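Local coordinates for putative GH105 family protein (PDB 3QWT), which is of unknown function but probably releases unsaturated uronic acids from pectin-type oligosaccharides by hydrolysis, like glycoside hydrolase family 105 enzymes, at residues 31-36 and 364-369; 74-79 and 86-91; 80-85 and 372-377. One frame throughout, in Å; residues are numbered along the deposited sequence.

Contact 1. Residues 31-36 and 364-369; sequences QKVTHN and YGQAMA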
ATOM      1  N   GLN A  31      35.976  21.784 -23.893  1.00 48.45           N
ATOM      2  CA  GLN A  31      37.232  21.047 -23.835  1.00 49.29           C
ATOM      3  C   GLN A  31      38.387  21.974 -23.462  1.00 48.39           C
ATOM      4  O   GLN A  31      39.162  21.683 -22.552  1.00 48.85           O
ATOM      5  CB  GLN A  31      37.508  20.298 -25.149  1.00 50.66           C
ATOM      6  CG  GLN A  31      36.388  19.295 -25.582  1.00 78.77           C
ATOM      7  CD  GLN A  31      36.122  18.138 -24.593  1.00 75.62           C
ATOM      8  OE1 GLN A  31      36.940  17.823 -23.726  1.00 76.08           O
ATOM      9  NE2 GLN A  31      34.967  17.505 -24.736  1.00 72.19           N
ATOM     10  N   LYS A  32      38.483  23.105 -24.145  1.00 43.46           N
ATOM     11  CA  LYS A  32      39.542  24.082 -23.878  1.00 44.38           C
ATOM     12  C   LYS A  32      39.520  24.598 -22.430  1.00 40.53           C
ATOM     13  O   LYS A  32      40.565  24.830 -21.805  1.00 41.44           O
ATOM     14  CB  LYS A  32      39.438  25.262 -24.858  1.00 46.80           C
ATOM     15  CG  LYS A  32      40.730  26.040 -25.042  1.00 58.04           C
ATOM     16  CD  LYS A  32      40.471  27.421 -25.643  1.00 73.78           C
ATOM     17  CE  LYS A  32      39.630  27.358 -26.922  1.00 77.15           C
ATOM     18  NZ  LYS A  32      39.208  28.718 -27.379  1.00 74.41           N
ATOM     19  N   VAL A  33      38.316  24.794 -21.911  1.00 40.62           N
ATOM     20  CA  VAL A  33      38.121  25.243 -20.545  1.00 42.91           C
ATOM     21  C   VAL A  33      38.554  24.154 -19.556  1.00 45.79           C
ATOM     22  O   VAL A  33      39.130  24.437 -18.506  1.00 42.63           O
ATOM     23  CB  VAL A  33      36.645  25.667 -20.354  1.00 48.73           C
ATOM     24  CG1 VAL A  33      36.276  25.825 -18.886  1.00 43.51           C
ATOM     25  CG2 VAL A  33      36.389  26.962 -21.126  1.00 50.32           C
ATOM     26  N   THR A  34      38.302  22.902 -19.911  1.00 52.67           N
ATOM     27  CA  THR A  34      38.682  21.778 -19.062  1.00 46.35           C
ATOM     28  C   THR A  34      40.190  21.637 -19.041  1.00 48.53           C
ATOM     29  O   THR A  34      40.787  21.434 -17.987  1.00 50.46           O
ATOM     30  CB  THR A  34      38.038  20.469 -19.548  1.00 42.29           C
ATOM     31  OG1 THR A  34      36.619  20.607 -19.494  1.00 43.90           O
ATOM     32  CG2 THR A  34      38.442  19.298 -18.666  1.00 40.50           C
ATOM     33  N   HIS A  35      40.802  21.766 -20.213  1.00 45.68           N
ATOM     34  CA  HIS A  35      42.244  21.623 -20.336  1.00 50.00           C
ATOM     35  C   HIS A  35      42.942  22.675 -19.486  1.00 51.66           C
ATOM     36  O   HIS A  35      43.944  22.402 -18.818  1.00 50.03           O
ATOM     37  CB  HIS A  35      42.678  21.747 -21.796  1.00 51.74           C
ATOM     38  CG  HIS A  35      44.143  21.513 -22.004  1.00 57.21           C
ATOM     39  ND1 HIS A  35      45.046  22.543 -22.177  1.00 54.53           N
ATOM     40  CD2 HIS A  35      44.864  20.370 -22.042  1.00 54.13           C
ATOM     41  CE1 HIS A  35      46.256  22.041 -22.317  1.00 55.66           C
ATOM     42  NE2 HIS A  35      46.176  20.724 -22.244  1.00 58.74           N
ATOM     43  N   ASN A  36      42.389  23.878 -19.506  1.00 47.66           N
ATOM     44  CA  ASN A  36      42.889  24.962 -18.678  1.00 51.96           C
ATOM     45  C   ASN A  36      42.840  24.604 -17.177  1.00 51.41           C
ATOM     46  O   ASN A  36      43.853  24.650 -16.478  1.00 53.36           O
ATOM     47  CB  ASN A  36      42.098  26.244 -18.987  1.00 49.96           C
ATOM     48  CG  ASN A  36      42.844  27.499 -18.595  1.00 49.37           C
ATOM     49  OD1 ASN A  36      42.691  27.994 -17.485  1.00 52.35           O
ATOM     50  ND2 ASN A  36      43.659  28.022 -19.513  1.00 47.18           N
ATOM     51  N   TYR A 364      36.741  26.590  -9.770  1.00 53.26           N
ATOM     52  CA  TYR A 364      35.320  26.933  -9.839  1.00 50.97           C
ATOM     53  C   TYR A 364      34.998  27.909 -10.977  1.00 52.74           C
ATOM     54  O   TYR A 364      33.902  27.873 -11.542  1.00 51.58           O
ATOM     55  CB  TYR A 364      34.830  27.482  -8.505  1.00 41.74           C
ATOM     56  CG  TYR A 364      35.596  28.681  -8.013  1.00 47.60           C
ATOM     57  CD1 TYR A 364      35.274  29.961  -8.448  1.00 49.86           C
ATOM     58  CD2 TYR A 364      36.630  28.538  -7.098  1.00 46.56           C
ATOM     59  CE1 TYR A 364      35.971  31.072  -7.987  1.00 50.84           C
ATOM     60  CE2 TYR A 364      37.328  29.638  -6.626  1.00 45.92           C
ATOM     61  CZ  TYR A 364      37.000  30.903  -7.078  1.00 48.79           C
ATOM     62  OH  TYR A 364      37.703  31.997  -6.606  1.00 44.96           O
ATOM     63  N   GLY A 365      35.952  28.773 -11.313  1.00 46.42           N
ATOM     64  CA  GLY A 365      35.786  29.653 -12.453  1.00 46.55           C
ATOM     65  C   GLY A 365      35.567  28.853 -13.722  1.00 45.88           C
ATOM     66  O   GLY A 365      34.571  29.029 -14.415  1.00 46.55           O
ATOM     67  N   GLN A 366      36.508  27.963 -14.022  1.00 47.03           N
ATOM     68  CA  GLN A 366      36.398  27.078 -15.174  1.00 47.30           C
ATOM     69  C   GLN A 366      35.165  26.177 -15.075  1.00 48.45           C
ATOM     70  O   GLN A 366      34.461  25.937 -16.058  1.00 55.37           O
ATOM     71  CB  GLN A 366      37.641  26.189 -15.270  1.00 47.77           C
ATOM     72  CG  GLN A 366      38.971  26.939 -15.212  1.00 45.12           C
ATOM     73  CD  GLN A 366      39.077  28.003 -16.275  1.00 44.57           C
ATOM     74  OE1 GLN A 366      39.156  29.198 -15.973  1.00 45.35           O
ATOM     75  NE2 GLN A 366      39.070  27.579 -17.532  1.00 47.02           N
ATOM     76  N   ALA A 367      34.912  25.652 -13.889  1.00 35.92           N
ATOM     77  CA  ALA A 367      33.849  24.671 -13.753  1.00 46.11           C
ATOM     78  C   ALA A 367      32.511  25.337 -14.007  1.00 42.86           C
ATOM     79  O   ALA A 367      31.679  24.821 -14.751  1.00 45.27           O
ATOM     80  CB  ALA A 367      33.884  23.997 -12.382  1.00 41.91           C
HETATM   81  N   MSE A 368      32.318  26.504 -13.414  1.00 41.17           N
HETATM   82  CA  MSE A 368      31.048  27.204 -13.588  1.00 46.06           C
HETATM   83  C   MSE A 368      30.815  27.575 -15.057  1.00 42.67           C
HETATM   84  O   MSE A 368      29.704  27.454 -15.565  1.00 42.08           O
HETATM   85  CB  MSE A 368      30.954  28.396 -12.638  1.00 47.21           C
HETATM   86  CG  MSE A 368      30.846  27.930 -11.191  1.00 46.51           C
HETATM   87 SE   MSE A 368      31.446  29.262  -9.914  0.87 59.81          SE
HETATM   88  CE  MSE A 368      29.714  30.126  -9.584  1.00 34.61           C
ATOM     89  N   ALA A 369      31.872  27.973 -15.756  1.00 38.50           N
ATOM     90  CA  ALA A 369      31.733  28.162 -17.191  1.00 43.13           C
ATOM     91  C   ALA A 369      31.171  26.892 -17.834  1.00 44.56           C
ATOM     92  O   ALA A 369      30.279  26.958 -18.677  1.00 42.98           O
ATOM     93  CB  ALA A 369      33.056  28.555 -17.827  1.00 46.28           C
TER

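Contact 2. Residues 74-79 and 86-91; sequences YGMYHY and QTMRKI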
ATOM      1  N   TYR A  74      32.028  18.933 -10.186  1.00 30.58           N
ATOM      2  CA  TYR A  74      30.594  18.913 -10.479  1.00 35.39           C
ATOM      3  C   TYR A  74      30.334  19.421 -11.899  1.00 36.27           C
ATOM      4  O   TYR A  74      29.573  18.824 -12.666  1.00 33.06           O
ATOM      5  CB  TYR A  74      29.851  19.750  -9.445  1.00 36.56           C
ATOM      6  CG  TYR A  74      28.358  19.603  -9.440  1.00 38.56           C
ATOM      7  CD1 TYR A  74      27.764  18.352  -9.462  1.00 38.44           C
ATOM      8  CD2 TYR A  74      27.538  20.723  -9.372  1.00 41.28           C
ATOM      9  CE1 TYR A  74      26.392  18.216  -9.438  1.00 41.97           C
ATOM     10  CE2 TYR A  74      26.171  20.602  -9.344  1.00 45.64           C
ATOM     11  CZ  TYR A  74      25.596  19.341  -9.376  1.00 46.73           C
ATOM     12  OH  TYR A  74      24.228  19.211  -9.347  1.00 41.36           O
ATOM     13  N   GLY A  75      30.994  20.518 -12.259  1.00 40.37           N
ATOM     14  CA  GLY A  75      30.896  21.042 -13.608  1.00 36.45           C
ATOM     15  C   GLY A  75      31.308  19.996 -14.630  1.00 35.34           C
ATOM     16  O   GLY A  75      30.612  19.768 -15.614  1.00 34.21           O
HETATM   17  N   MSE A  76      32.447  19.354 -14.394  1.00 43.29           N
HETATM   18  CA  MSE A  76      32.883  18.238 -15.230  1.00 43.02           C
HETATM   19  C   MSE A  76      31.833  17.136 -15.272  1.00 41.94           C
HETATM   20  O   MSE A  76      31.518  16.606 -16.347  1.00 38.51           O
HETATM   21  CB  MSE A  76      34.196  17.656 -14.706  1.00 41.11           C
HETATM   22  CG  MSE A  76      35.400  18.553 -14.916  1.00 49.56           C
HETATM   23 SE   MSE A  76      37.054  17.685 -14.301  0.84 65.49          SE
HETATM   24  CE  MSE A  76      38.274  19.185 -14.560  1.00 68.61           C
ATOM     25  N   TYR A  77      31.295  16.780 -14.105  1.00 39.54           N
ATOM     26  CA  TYR A  77      30.342  15.678 -14.054  1.00 39.33           C
ATOM     27  C   TYR A  77      29.172  15.992 -14.969  1.00 36.60           C
ATOM     28  O   TYR A  77      28.762  15.160 -15.771  1.00 37.00           O
ATOM     29  CB  TYR A  77      29.838  15.372 -12.637  1.00 37.46           C
ATOM     30  CG  TYR A  77      28.858  14.229 -12.682  1.00 36.49           C
ATOM     31  CD1 TYR A  77      29.305  12.934 -12.907  1.00 37.99           C
ATOM     32  CD2 TYR A  77      27.486  14.448 -12.584  1.00 34.48           C
ATOM     33  CE1 TYR A  77      28.416  11.874 -13.002  1.00 42.86           C
ATOM     34  CE2 TYR A  77      26.583  13.384 -12.683  1.00 35.40           C
ATOM     35  CZ  TYR A  77      27.064  12.104 -12.891  1.00 41.09           C
ATOM     36  OH  TYR A  77      26.204  11.038 -12.990  1.00 47.08           O
ATOM     37  N   HIS A  78      28.657  17.211 -14.853  1.00 33.95           N
ATOM     38  CA  HIS A  78      27.550  17.660 -15.698  1.00 36.94           C
ATOM     39  C   HIS A  78      27.795  17.364 -17.176  1.00 32.66           C
ATOM     40  O   HIS A  78      26.997  16.685 -17.825  1.00 30.50           O
ATOM     41  CB  HIS A  78      27.241  19.152 -15.465  1.00 33.79           C
ATOM     42  CG  HIS A  78      26.230  19.380 -14.384  1.00 39.43           C
ATOM     43  ND1 HIS A  78      24.906  19.633 -14.649  1.00 49.31           N
ATOM     44  CD2 HIS A  78      26.339  19.335 -13.034  1.00 43.52           C
ATOM     45  CE1 HIS A  78      24.241  19.752 -13.512  1.00 52.83           C
ATOM     46  NE2 HIS A  78      25.090  19.575 -12.518  1.00 50.24           N
ATOM     47  N   TYR A  79      28.915  17.849 -17.697  1.00 27.21           N
ATOM     48  CA  TYR A  79      29.273  17.516 -19.059  1.00 30.11           C
ATOM     49  C   TYR A  79      29.285  16.004 -19.289  1.00 32.24           C
ATOM     50  O   TYR A  79      28.680  15.511 -20.249  1.00 36.03           O
ATOM     51  CB  TYR A  79      30.608  18.140 -19.455  1.00 34.07           C
ATOM     52  CG  TYR A  79      30.841  18.096 -20.962  1.00 43.52           C
ATOM     53  CD1 TYR A  79      30.144  18.948 -21.810  1.00 41.75           C
ATOM     54  CD2 TYR A  79      31.741  17.197 -21.531  1.00 37.51           C
ATOM     55  CE1 TYR A  79      30.338  18.918 -23.180  1.00 39.78           C
ATOM     56  CE2 TYR A  79      31.940  17.158 -22.904  1.00 42.73           C
ATOM     57  CZ  TYR A  79      31.229  18.025 -23.724  1.00 45.29           C
ATOM     58  OH  TYR A  79      31.401  18.001 -25.092  1.00 46.42           O
ATOM     59  N   GLN A  86      34.266  10.106 -22.132  1.00 52.12           N
ATOM     60  CA  GLN A  86      35.141   9.323 -21.242  1.00 52.96           C
ATOM     61  C   GLN A  86      36.392  10.080 -20.765  1.00 45.98           C
ATOM     62  O   GLN A  86      37.007   9.719 -19.758  1.00 35.84           O
ATOM     63  CB  GLN A  86      35.520   7.991 -21.892  1.00 58.56           C
ATOM     64  CG  GLN A  86      34.422   6.944 -21.803  1.00 58.13           C
ATOM     65  CD  GLN A  86      34.197   6.486 -20.374  1.00 64.02           C
ATOM     66  OE1 GLN A  86      35.057   6.678 -19.520  1.00 71.46           O
ATOM     67  NE2 GLN A  86      33.043   5.891 -20.104  1.00 63.93           N
ATOM     68  N   THR A  87      36.732  11.143 -21.486  1.00 41.92           N
ATOM     69  CA  THR A  87      37.804  12.059 -21.093  1.00 50.35           C
ATOM     70  C   THR A  87      37.478  12.767 -19.774  1.00 48.36           C
ATOM     71  O   THR A  87      38.311  12.810 -18.865  1.00 48.13           O
ATOM     72  CB  THR A  87      38.075  13.113 -22.204  1.00 62.79           C
ATOM     73  OG1 THR A  87      38.461  12.445 -23.410  1.00 58.98           O
ATOM     74  CG2 THR A  87      39.165  14.092 -21.793  1.00 64.20           C
HETATM   75  N   MSE A  88      36.269  13.321 -19.676  1.00 42.54           N
HETATM   76  CA  MSE A  88      35.779  13.866 -18.412  1.00 43.41           C
HETATM   77  C   MSE A  88      35.752  12.828 -17.299  1.00 39.80           C
HETATM   78  O   MSE A  88      36.118  13.129 -16.166  1.00 38.99           O
HETATM   79  CB  MSE A  88      34.372  14.426 -18.569  1.00 49.13           C
HETATM   80  CG  MSE A  88      34.312  15.637 -19.434  1.00 61.87           C
HETATM   81 SE   MSE A  88      35.285  17.126 -18.655  0.73 61.27          SE
HETATM   82  CE  MSE A  88      35.298  18.241 -20.254  1.00118.77           C
ATOM     83  N   ARG A  89      35.268  11.627 -17.611  1.00 38.83           N
ATOM     84  CA  ARG A  89      35.154  10.584 -16.601  1.00 39.40           C
ATOM     85  C   ARG A  89      36.518  10.302 -15.976  1.00 40.93           C
ATOM     86  O   ARG A  89      36.664  10.306 -14.748  1.00 39.04           O
ATOM     87  CB  ARG A  89      34.573   9.286 -17.187  1.00 35.01           C
ATOM     88  CG  ARG A  89      34.213   8.244 -16.123  1.00 38.28           C
ATOM     89  CD  ARG A  89      34.624   6.801 -16.511  1.00 47.68           C
ATOM     90  NE  ARG A  89      35.888   6.733 -17.256  1.00 52.38           N
ATOM     91  CZ  ARG A  89      37.111   6.598 -16.729  1.00 49.46           C
ATOM     92  NH1 ARG A  89      38.163   6.551 -17.538  1.00 49.16           N
ATOM     93  NH2 ARG A  89      37.299   6.516 -15.418  1.00 42.23           N
ATOM     94  N   LYS A  90      37.517  10.064 -16.826  1.00 37.50           N
ATOM     95  CA  LYS A  90      38.845   9.723 -16.336  1.00 36.20           C
ATOM     96  C   LYS A  90      39.398  10.815 -15.423  1.00 33.10           C
ATOM     97  O   LYS A  90      39.917  10.525 -14.352  1.00 37.21           O
ATOM     98  CB  LYS A  90      39.801   9.424 -17.486  1.00 41.72           C
ATOM     99  CG  LYS A  90      41.278   9.393 -17.078  1.00 49.53           C
ATOM    100  CD  LYS A  90      41.974   8.132 -17.588  1.00 55.64           C
ATOM    101  CE  LYS A  90      43.372   8.009 -17.014  1.00 60.65           C
ATOM    102  NZ  LYS A  90      44.168   9.249 -17.276  1.00 61.14           N
ATOM    103  N   ILE A  91      39.254  12.070 -15.826  1.00 31.90           N
ATOM    104  CA  ILE A  91      39.722  13.182 -14.998  1.00 37.69           C
ATOM    105  C   ILE A  91      39.076  13.160 -13.602  1.00 33.75           C
ATOM    106  O   ILE A  91      39.747  13.355 -12.582  1.00 38.26           O
ATOM    107  CB  ILE A  91      39.470  14.551 -15.688  1.00 42.90           C
ATOM    108  CG1 ILE A  91      40.363  14.701 -16.923  1.00 40.67           C
ATOM    109  CG2 ILE A  91      39.731  15.695 -14.726  1.00 43.23           C
ATOM    110  CD1 ILE A  91      40.059  15.948 -17.768  1.00 39.61           C
TER

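Contact 3. Residues 80-85 and 372-377; sequences YQQTGD and CLTEYL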
ATOM      1  N   TYR A  80      29.955  15.265 -18.409  1.00 26.73           N
ATOM      2  CA  TYR A  80      30.036  13.820 -18.572  1.00 31.02           C
ATOM      3  C   TYR A  80      28.635  13.210 -18.592  1.00 31.55           C
ATOM      4  O   TYR A  80      28.307  12.378 -19.440  1.00 32.83           O
ATOM      5  CB  TYR A  80      30.868  13.162 -17.456  1.00 29.24           C
ATOM      6  CG  TYR A  80      30.605  11.675 -17.350  1.00 26.65           C
ATOM      7  CD1 TYR A  80      31.018  10.802 -18.357  1.00 32.59           C
ATOM      8  CD2 TYR A  80      29.921  11.148 -16.279  1.00 27.95           C
ATOM      9  CE1 TYR A  80      30.763   9.429 -18.279  1.00 25.12           C
ATOM     10  CE2 TYR A  80      29.661   9.787 -16.194  1.00 33.84           C
ATOM     11  CZ  TYR A  80      30.079   8.935 -17.198  1.00 32.11           C
ATOM     12  OH  TYR A  80      29.823   7.586 -17.111  1.00 37.82           O
ATOM     13  N   GLN A  81      27.806  13.626 -17.649  1.00 28.86           N
ATOM     14  CA  GLN A  81      26.468  13.067 -17.531  1.00 30.30           C
ATOM     15  C   GLN A  81      25.655  13.221 -18.817  1.00 36.84           C
ATOM     16  O   GLN A  81      24.932  12.312 -19.206  1.00 40.67           O
ATOM     17  CB  GLN A  81      25.738  13.708 -16.356  1.00 32.43           C
ATOM     18  CG  GLN A  81      24.313  13.190 -16.144  1.00 40.58           C
ATOM     19  CD  GLN A  81      23.659  13.826 -14.931  1.00 42.74           C
ATOM     20  OE1 GLN A  81      23.494  15.052 -14.875  1.00 43.07           O
ATOM     21  NE2 GLN A  81      23.315  13.003 -13.937  1.00 36.90           N
ATOM     22  N   GLN A  82      25.785  14.373 -19.471  1.00 37.08           N
ATOM     23  CA  GLN A  82      25.030  14.670 -20.692  1.00 37.70           C
ATOM     24  C   GLN A  82      25.546  13.959 -21.947  1.00 38.66           C
ATOM     25  O   GLN A  82      24.746  13.490 -22.759  1.00 38.54           O
ATOM     26  CB  GLN A  82      24.991  16.182 -20.942  1.00 27.31           C
ATOM     27  CG  GLN A  82      24.206  16.601 -22.168  1.00 37.24           C
ATOM     28  CD  GLN A  82      24.515  18.034 -22.573  1.00 38.99           C
ATOM     29  OE1 GLN A  82      25.227  18.267 -23.540  1.00 38.74           O
ATOM     30  NE2 GLN A  82      24.008  18.997 -21.811  1.00 40.74           N
ATOM     31  N   THR A  83      26.868  13.870 -22.094  1.00 38.83           N
ATOM     32  CA  THR A  83      27.473  13.355 -23.322  1.00 36.10           C
ATOM     33  C   THR A  83      28.185  12.003 -23.229  1.00 43.64           C
ATOM     34  O   THR A  83      28.537  11.427 -24.259  1.00 46.12           O
ATOM     35  CB  THR A  83      28.537  14.293 -23.796  1.00 37.49           C
ATOM     36  OG1 THR A  83      29.647  14.186 -22.899  1.00 40.14           O
ATOM     37  CG2 THR A  83      28.006  15.743 -23.822  1.00 34.32           C
ATOM     38  N   GLY A  84      28.434  11.517 -22.017  1.00 43.12           N
ATOM     39  CA  GLY A  84      29.177  10.279 -21.810  1.00 41.10           C
ATOM     40  C   GLY A  84      30.666  10.339 -22.151  1.00 47.71           C
ATOM     41  O   GLY A  84      31.327   9.299 -22.255  1.00 43.60           O
ATOM     42  N   ASP A  85      31.183  11.555 -22.330  1.00 47.68           N
ATOM     43  CA  ASP A  85      32.595  11.815 -22.654  1.00 48.05           C
ATOM     44  C   ASP A  85      33.583  11.156 -21.683  1.00 47.06           C
ATOM     45  O   ASP A  85      33.742  11.610 -20.550  1.00 40.01           O
ATOM     46  CB  ASP A  85      32.826  13.333 -22.681  1.00 46.19           C
ATOM     47  CG  ASP A  85      34.197  13.716 -23.200  1.00 46.98           C
ATOM     48  OD1 ASP A  85      34.260  14.489 -24.177  1.00 52.74           O
ATOM     49  OD2 ASP A  85      35.205  13.263 -22.626  1.00 46.03           O
ATOM     50  N   CYS A 372      27.308  26.234 -16.924  1.00 39.17           N
ATOM     51  CA  CYS A 372      26.343  27.022 -17.683  1.00 40.80           C
ATOM     52  C   CYS A 372      26.407  26.670 -19.160  1.00 45.65           C
ATOM     53  O   CYS A 372      25.386  26.656 -19.843  1.00 49.75           O
ATOM     54  CB  CYS A 372      26.546  28.530 -17.469  1.00 39.34           C
ATOM     55  SG  CYS A 372      28.089  29.252 -18.139  1.00 44.85           S
ATOM     56  N   LEU A 373      27.602  26.361 -19.653  1.00 42.44           N
ATOM     57  CA  LEU A 373      27.741  26.061 -21.069  1.00 42.69           C
ATOM     58  C   LEU A 373      27.120  24.698 -21.382  1.00 45.43           C
ATOM     59  O   LEU A 373      26.581  24.488 -22.476  1.00 45.38           O
ATOM     60  CB  LEU A 373      29.201  26.163 -21.545  1.00 35.61           C
ATOM     61  CG  LEU A 373      29.817  27.564 -21.586  1.00 39.17           C
ATOM     62  CD1 LEU A 373      31.298  27.502 -21.963  1.00 35.19           C
ATOM     63  CD2 LEU A 373      29.065  28.462 -22.545  1.00 36.18           C
ATOM     64  N   THR A 374      27.153  23.784 -20.417  1.00 48.19           N
ATOM     65  CA  THR A 374      26.538  22.467 -20.616  1.00 41.75           C
ATOM     66  C   THR A 374      25.023  22.536 -20.635  1.00 44.12           C
ATOM     67  O   THR A 374      24.364  21.881 -21.442  1.00 47.56           O
ATOM     68  CB  THR A 374      26.979  21.462 -19.559  1.00 44.26           C
ATOM     69  OG1 THR A 374      28.395  21.274 -19.647  1.00 51.83           O
ATOM     70  CG2 THR A 374      26.284  20.132 -19.787  1.00 40.76           C
ATOM     71  N   GLU A 375      24.463  23.330 -19.735  1.00 45.73           N
ATOM     72  CA  GLU A 375      23.034  23.552 -19.745  1.00 42.53           C
ATOM     73  C   GLU A 375      22.640  24.228 -21.071  1.00 42.26           C
ATOM     74  O   GLU A 375      21.590  23.931 -21.648  1.00 36.58           O
ATOM     75  CB  GLU A 375      22.613  24.366 -18.513  1.00 39.57           C
ATOM     76  CG  GLU A 375      21.140  24.772 -18.481  1.00 38.55           C
ATOM     77  CD  GLU A 375      20.159  23.601 -18.365  1.00 37.12           C
ATOM     78  OE1 GLU A 375      20.470  22.616 -17.686  1.00 37.37           O
ATOM     79  OE2 GLU A 375      19.051  23.677 -18.939  1.00 41.53           O
ATOM     80  N   TYR A 376      23.499  25.108 -21.576  1.00 40.60           N
ATOM     81  CA  TYR A 376      23.198  25.802 -22.825  1.00 38.89           C
ATOM     82  C   TYR A 376      23.208  24.841 -24.020  1.00 44.15           C
ATOM     83  O   TYR A 376      22.459  25.030 -24.989  1.00 36.13           O
ATOM     84  CB  TYR A 376      24.179  26.948 -23.050  1.00 43.81           C
ATOM     85  CG  TYR A 376      23.761  27.910 -24.150  1.00 47.30           C
ATOM     86  CD1 TYR A 376      24.451  27.956 -25.362  1.00 43.95           C
ATOM     87  CD2 TYR A 376      22.686  28.777 -23.972  1.00 43.61           C
ATOM     88  CE1 TYR A 376      24.087  28.822 -26.357  1.00 46.63           C
ATOM     89  CE2 TYR A 376      22.310  29.662 -24.978  1.00 47.61           C
ATOM     90  CZ  TYR A 376      23.018  29.676 -26.169  1.00 53.52           C
ATOM     91  OH  TYR A 376      22.666  30.542 -27.184  1.00 65.73           O
ATOM     92  N   LEU A 377      24.048  23.808 -23.934  1.00 40.59           N
ATOM     93  CA  LEU A 377      24.091  22.754 -24.944  1.00 39.59           C
ATOM     94  C   LEU A 377      22.756  22.039 -25.106  1.00 42.99           C
ATOM     95  O   LEU A 377      22.468  21.502 -26.173  1.00 44.63           O
ATOM     96  CB  LEU A 377      25.182  21.725 -24.627  1.00 40.48           C
ATOM     97  CG  LEU A 377      26.548  22.005 -25.274  1.00 50.93           C
ATOM     98  CD1 LEU A 377      27.559  20.956 -24.855  1.00 54.94           C
ATOM     99  CD2 LEU A 377      26.457  22.071 -26.799  1.00 38.20           C
TER

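Contact 1. Residues 31-36 and 364-369
Gln366 reaches across from helix 363-377 and sets the end of its amide against the carbonyl and CG1 of Val33 and the side chain of Asn36. Its chain bends at chi2 (-56°), turning the amide toward helix 23-37, and NE2 donates to the backbone O of Val33 at 3.3 Å. The bond is nearly straight, 169° at the hydrogen; the donor lies in the carbonyl plane on a lone pair, and the acceptor lies close to the plane of the glutamine amide. The same NE2 also bonds Gly336 O while OE1 accepts from Leu338 N, so three bonds hold this buried amide flat and fix its rotation. Val33 comes in obliquely alongside it: CG1, anti to the backbone N, lies against the Gln366 backbone O (3.4 Å) as well as NE2 (3.6 Å) and continues to Ala369 CB at 4.4 Å, an apolar touch one helical turn on. Asn36 crosses the glutamine at about a right angle, its amide plane turned 37° from that of Gln366. Asn36 OD1 and CB both lie 3.6 Å from Gln366 NE2, a contact and not a hydrogen bond. The axes of the two short segments run almost antiparallel, 9.2 Å apart at their closest. Pairing between the first and last long helices fits the closure of the alpha/alpha toroid fold of this protein, a ring of helical hairpins.

Contact 2. Residues 74-79 and 86-91
This is an apolar helix-helix interface inside a helical hairpin: helices 67-83 and 86-102 follow one another along the chain and pack antiparallel, with the segment axes 9.0 Å apart and 149° between their directions. The buried side chains of Met76, Tyr79 and Met88 carry it with Ile91, which is partly exposed; both methionines are selenomethionines. Met76 runs out extended (chi2 -177°), so that its far end passes at about a right angle to Ile91, and SE comes to 3.4 Å from Ile91 CG2, a tight contact. Nearer the backbone, Met76 CG rests 4.0 Å from Met88 SE. In Met88 the bend at chi2 (-64°) turns the selenium to Met76; CG, one bond nearer the backbone, meets Tyr79. That meeting is at the ring edge: Met88 CG lies near the ring plane, 3.7 Å from Tyr79 CD2, and Met88 CE is close to the same ring carbon. Thr34 and Gln31 of helix 23-37 border this group, and Thr374 and Leu377 of helix 363-377 also pack on Tyr79. With carbon and selenium surfaces alone meeting between the two segments, cohesion here rests on van der Waals fit and the exclusion of water, without a polar bond to set the register.

Contact 3. Residues 80-85 and 372-377
The C-terminal turn of helix 67-83 meets helix 363-377 within the alpha/alpha toroid, and Gln82 makes the link, touching Thr374 and Leu377. With CG anti to the backbone N (chi1 -179°) and the rest of the chain extended, Gln82 delivers its amide to the far helix, where NE2 donates to the backbone O of Thr374 at 2.9 Å. The bond is bent, 150° at the hydrogen, and the donor stands above the carbonyl plane, 42° out of it. Sliding past in the opposite sense, Thr374 places CG2 3.3 Å from Gln82 NE2, while its OG1 is bonded to Met370 O. On the other end of the amide, OE1 of Gln82 lies 3.6 Å from Leu377 CB. Pro132 of the second subunit also packs on Gln82. Just beyond, residues 83-85 form an ST turn, Asp85 N donating to Thr83 OG1 at 3.1 Å, with Gly84 at positive phi; Asp85 then N-caps helix 86-102, its OD2 accepting from Met88 N. A buried glutamine amide thus gives its N-H to a main-chain carbonyl by a bent, off-plane bond while its carbonyl end lies against the carbons of Leu377, joining the helices by one polar bond and by packing.

The three contacts form one cluster, their centres 9 Å (contacts 2 and 3), 11 Å (1 and 2) and 13 Å (1 and 3) apart. Along the chain the segments come in the order 31-36, 74-79, 80-85, 86-91, 364-369 and 372-377: contact 2 is nested inside the long loop closed by contact 1, and contact 3 crosses both. Contacts 1 and 3 share helix 363-377, while 2 and 3 share helix 67-83. Tyr79 is a meeting point, touching Gln31, Asp85, Thr374 and Leu377, and Gln31 NE2 is probably hydrogen-bonded to Asp85 OD1. The first and last long helices are thus packed on the early hairpin 67-83/86-102, consistent with a closed helical ring.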